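Cyclase (Uncultured organism, PDB 5IBZ) is a cyclase of the pfam04199 family, possibly with arylformamidase activity. Local coordinates at the interface of chains A and B and the interface of chains A and C. Coordinates in Å, arbitrary orientation; residue numbers count along the deposited sequence, not the author numbering. Chains: chain A/B/C, Uncharacterized protein.

Contact 1: the interface of chains A and B. Residues chain A 136-137, 139-140; chain B 77-78, 82, 91.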
loop_
_atom_site.group_PDB
_atom_site.type_symbol
_atom_site.label_atom_id
_atom_site.label_comp_id
_atom_site.label_asym_id
_atom_site.label_seq_id
_atom_site.Cartn_x
_atom_site.Cartn_y
_atom_site.Cartn_z
ATOM N N ARG A 136 -13.791 6.270 -13.499
ATOM C CA ARG A 136 -14.114 4.921 -13.045
ATOM C C ARG A 136 -13.045 4.398 -12.053
ATOM O O ARG A 136 -12.080 5.103 -11.735
ATOM C CB ARG A 136 -14.243 3.983 -14.262
ATOM C CG ARG A 136 -15.273 4.454 -15.333
ATOM C CD ARG A 136 -15.150 3.700 -16.700
ATOM N NE ARG A 136 -15.909 4.389 -17.764
ATOM C CZ ARG A 136 -15.675 4.249 -19.055
ATOM N NH1 ARG A 136 -14.697 3.460 -19.462
ATOM N NH2 ARG A 136 -16.416 4.907 -19.938
ATOM N N SER A 137 -13.218 3.166 -11.578
ATOM C CA SER A 137 -12.207 2.520 -10.749
ATOM C C SER A 137 -10.933 2.307 -11.555
ATOM O O SER A 137 -10.965 2.262 -12.777
ATOM C CB SER A 137 -12.702 1.189 -10.219
ATOM O OG SER A 137 -13.834 1.333 -9.376
ATOM N N GLY A 139 -9.228 -0.267 -12.158
ATOM C CA GLY A 139 -9.239 -1.465 -12.963
ATOM C C GLY A 139 -10.116 -1.299 -14.174
ATOM O O GLY A 139 -10.129 -2.168 -15.048
ATOM N N ALA A 140 -10.868 -0.200 -14.217
ATOM C CA ALA A 140 -11.663 0.160 -15.387
ATOM C C ALA A 140 -11.122 1.423 -16.054
ATOM O O ALA A 140 -11.845 2.108 -16.766
ATOM C CB ALA A 140 -13.111 0.342 -15.002
ATOM N N GLU B 77 -10.450 -2.216 -6.639
ATOM C CA GLU B 77 -9.844 -2.182 -7.955
ATOM C C GLU B 77 -10.927 -2.071 -9.052
ATOM O O GLU B 77 -10.733 -1.421 -10.071
ATOM C CB GLU B 77 -8.987 -3.442 -8.149
ATOM C CG GLU B 77 -8.361 -3.567 -9.506
ATOM C CD GLU B 77 -7.270 -2.560 -9.756
ATOM O OE1 GLU B 77 -6.808 -1.935 -8.788
ATOM O OE2 GLU B 77 -6.885 -2.384 -10.928
ATOM N N ILE B 78 -12.068 -2.717 -8.823
ATOM C CA ILE B 78 -13.214 -2.627 -9.723
ATOM C C ILE B 78 -14.452 -2.936 -8.879
ATOM O O ILE B 78 -14.368 -3.684 -7.909
ATOM C CB ILE B 78 -13.070 -3.567 -10.946
ATOM C CG1 ILE B 78 -14.278 -3.434 -11.873
ATOM C CG2 ILE B 78 -12.888 -4.979 -10.527
ATOM C CD1 ILE B 78 -13.893 -3.127 -13.284
ATOM N N ASP B 82 -18.926 0.548 -11.382
ATOM C CA ASP B 82 -18.265 0.665 -12.686
ATOM C C ASP B 82 -19.139 0.170 -13.824
ATOM O O ASP B 82 -19.077 0.685 -14.933
ATOM C CB ASP B 82 -16.963 -0.107 -12.670
ATOM C CG ASP B 82 -15.905 0.583 -11.849
ATOM O OD1 ASP B 82 -15.626 1.757 -12.132
ATOM O OD2 ASP B 82 -15.377 -0.023 -10.901
ATOM N N PRO B 91 -12.750 -5.756 -17.264
ATOM C CA PRO B 91 -11.462 -5.811 -16.557
ATOM C C PRO B 91 -10.648 -7.083 -16.806
ATOM O O PRO B 91 -9.449 -7.073 -16.510
ATOM C CB PRO B 91 -11.868 -5.726 -15.085
ATOM C CG PRO B 91 -13.273 -6.232 -15.046
ATOM C CD PRO B 91 -13.891 -5.772 -16.331
#
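The short 3-10 helix 138-140 of chain A, with A:Ser137 just before it, docks on B:Asp82 of helix 80-85 and on the backbone at B:Glu77. B:Asp82 points its carboxylate at A:Ser137 and takes both hydrogen-bond donors of that residue. The backbone A:Ser137 N gives a hydrogen bond of 2.8 Å to B:Asp82 OD1. This bond is almost straight, 178° at the hydrogen. It meets OD1 on the syn side, with the N-H tilted 20° out of the carboxylate plane. The second carboxylate oxygen, B:Asp82 OD2, accepts the hydroxyl A:Ser137 OG at 2.6 Å through its syn lone pair. OG lies anti to the serine's own carbonyl carbon. That torsion sets OG beside the backbone N, so the hydroxyl and the N-H can reach the two oxygens of one carboxylate. Two bonds to two different oxygens should limit the rotation of this group.

A:Arg136 touches the carboxylate with its CB, 3.4 Å from B:Asp82 OD1. Its guanidinium stays farther off, and its positive charge may still steady the carboxylate at long range.

The next grip is made by backbone atoms. A:Gly139 N donates to the carbonyl B:Glu77 O over 2.8 Å, in the carbonyl plane. This bond is more bent, 141° at the hydrogen. The side chain of B:Glu77 folds back at chi2. That turn lays B:Glu77 OE2 alongside the glycine, 3.2 Å from A:Gly139 CA, at a point where the glycine has no side chain. A:Gly139 buries 51 Å² against chain B.

Apolar packing adds to this. The methyl A:Ala140 CB lies 3.9 Å from B:Ile78 CD1, at the far end of the isoleucine chain. B:Pro91, poorly ordered, lies near A:Gly139 O.

The whole interface has two-fold symmetry, so this patch recurs with the chains exchanged. It joins chains A and B in the deposited tetramer, and may do so in solution.

Contact 2: the interface of chains A and C. Residues chain A 263-265, 268; chain C 92, 95, 97, 99.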
loop_
_atom_site.group_PDB
_atom_site.type_symbol
_atom_site.label_atom_id
_atom_site.label_comp_id
_atom_site.label_asym_id
_atom_site.label_seq_id
_atom_site.Cartn_x
_atom_site.Cartn_y
_atom_site.Cartn_z
ATOM N N LEU A 263 -21.848 21.353 2.760
ATOM C CA LEU A 263 -20.564 22.026 2.560
ATOM C C LEU A 263 -20.392 22.383 1.074
ATOM O O LEU A 263 -20.108 21.523 0.246
ATOM C CB LEU A 263 -19.436 21.131 3.087
ATOM C CG LEU A 263 -18.005 21.178 2.548
ATOM C CD1 LEU A 263 -17.143 22.161 3.330
ATOM C CD2 LEU A 263 -17.413 19.784 2.609
ATOM N N ALA A 264 -20.556 23.669 0.760
ATOM C CA ALA A 264 -20.834 24.123 -0.608
ATOM C C ALA A 264 -19.640 24.046 -1.579
ATOM O O ALA A 264 -19.799 23.645 -2.736
ATOM C CB ALA A 264 -21.370 25.563 -0.563
ATOM N N LEU A 265 -18.468 24.452 -1.104
ATOM C CA LEU A 265 -17.219 24.485 -1.905
ATOM C C LEU A 265 -17.376 24.934 -3.367
ATOM O O LEU A 265 -16.883 24.282 -4.304
ATOM C CB LEU A 265 -16.550 23.114 -1.879
ATOM C CG LEU A 265 -16.148 22.620 -0.486
ATOM C CD1 LEU A 265 -15.445 21.277 -0.572
ATOM C CD2 LEU A 265 -15.265 23.630 0.241
ATOM N N HIS A 268 -14.179 25.241 -5.744
ATOM C CA HIS A 268 -13.740 23.973 -6.338
ATOM C C HIS A 268 -14.534 23.657 -7.590
ATOM O O HIS A 268 -13.983 23.305 -8.639
ATOM C CB HIS A 268 -13.914 22.815 -5.370
ATOM C CG HIS A 268 -12.827 22.696 -4.361
ATOM N ND1 HIS A 268 -12.768 23.493 -3.237
ATOM C CD2 HIS A 268 -11.769 21.860 -4.293
ATOM C CE1 HIS A 268 -11.715 23.151 -2.519
ATOM N NE2 HIS A 268 -11.094 22.163 -3.137
ATOM N N PHE C 92 -16.994 12.998 1.948
ATOM C CA PHE C 92 -16.542 14.020 2.881
ATOM C C PHE C 92 -17.713 14.837 3.408
ATOM O O PHE C 92 -17.560 16.018 3.725
ATOM C CB PHE C 92 -15.529 14.944 2.206
ATOM N N SER C 95 -22.541 17.504 0.159
ATOM C CA SER C 95 -22.059 18.622 -0.647
ATOM C C SER C 95 -22.570 18.517 -2.083
ATOM O O SER C 95 -22.730 17.411 -2.609
ATOM C CB SER C 95 -20.530 18.665 -0.642
ATOM O OG SER C 95 -20.025 19.701 -1.472
ATOM N N ILE C 97 -20.657 19.433 -4.346
ATOM C CA ILE C 97 -19.420 19.075 -5.022
ATOM C C ILE C 97 -19.219 17.570 -4.922
ATOM O O ILE C 97 -19.440 16.951 -3.880
ATOM C CB ILE C 97 -18.183 19.812 -4.454
ATOM C CG1 ILE C 97 -18.387 21.329 -4.534
ATOM C CG2 ILE C 97 -16.920 19.427 -5.211
ATOM C CD1 ILE C 97 -18.590 21.864 -5.944
ATOM N N PHE C 99 -16.432 14.495 -5.796
ATOM C CA PHE C 99 -15.000 14.328 -5.865
ATOM C C PHE C 99 -14.556 12.924 -6.218
ATOM O O PHE C 99 -15.212 11.984 -5.919
ATOM C CB PHE C 99 -14.379 14.476 -4.471
ATOM C CG PHE C 99 -14.414 15.832 -3.894
ATOM C CD1 PHE C 99 -13.524 16.774 -4.262
ATOM C CD2 PHE C 99 -15.327 16.139 -2.930
ATOM C CE1 PHE C 99 -13.527 18.013 -3.688
ATOM C CE2 PHE C 99 -15.337 17.383 -2.355
ATOM C CZ PHE C 99 -14.446 18.308 -2.739
#
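Three side chains of chain C, C:Ser95, C:Ile97 and C:Phe99, face the loop residues A:Leu263 to A:Leu265, which lead into helix 266-275.

C:Ser95 makes the polar contact. The hydroxyl C:Ser95 OG donates to the carbonyl A:Leu263 O at 2.5 Å, a very short bond. The approach is nearly head-on to the carbonyl, with a C=O...OG angle of 169°. OG stands opposite the serine's backbone N (chi1 177°). C:Ser95 OG also accepts a hydrogen bond from C:Ile97 N, 3.0 Å away. It thus ties the start of strand 97-99 to chain A. Replacing C:Ser95 with alanine would probably leave the A:Leu263 carbonyl and the C:Ile97 N-H without this shared hydroxyl partner.

C:Ile97 sends its two branches different ways. With chi1 at -57°, C:Ile97 CG1 turns towards chain A and comes up against two carbonyl oxygens, 3.3 Å from A:Ala264 O and equally near A:Leu265 O. C:Ile97 CG1 also packs against A:Leu265 CB at 3.7 Å. The other branch, CG2, covers one face of the C:Phe99 ring, offset toward the rim.

The A:Leu265 side chain crosses that of C:Phe99 at about a right angle. Its methyl CD1 comes at the edge of the ring, in the ring plane, and does not lie over a face. The phenylalanine is therefore packed from a face within its own chain and from an edge by its neighbour.

A:His268, a residue of the acetylphosphate pocket, borders the same ring more loosely, with A:His268 CD2 4.3 Å from C:Phe99 CE1. The tighter touch is at the ring tip, where C:Phe99 CZ lies 3.8 Å from the methyl A:Leu265 CD1.

The C-alpha centres of contact 1 and contact 2 are about 24 Å apart, and the two share no residue. Chain A takes part in both with separate segments: 136-140 in contact 1 and 263-268 in contact 2. The partner residues come from one continuous stretch of sequence, 77-91 in chain B and 92-99 in chain C. Neighbouring parts of this stretch thus serve two different interfaces. Each interface is two-fold symmetric, so chain A offers its own copy of the stretch in return. Together the contacts link three chains of the deposited tetramer, and contact 2 reaches the edge of a ligand pocket.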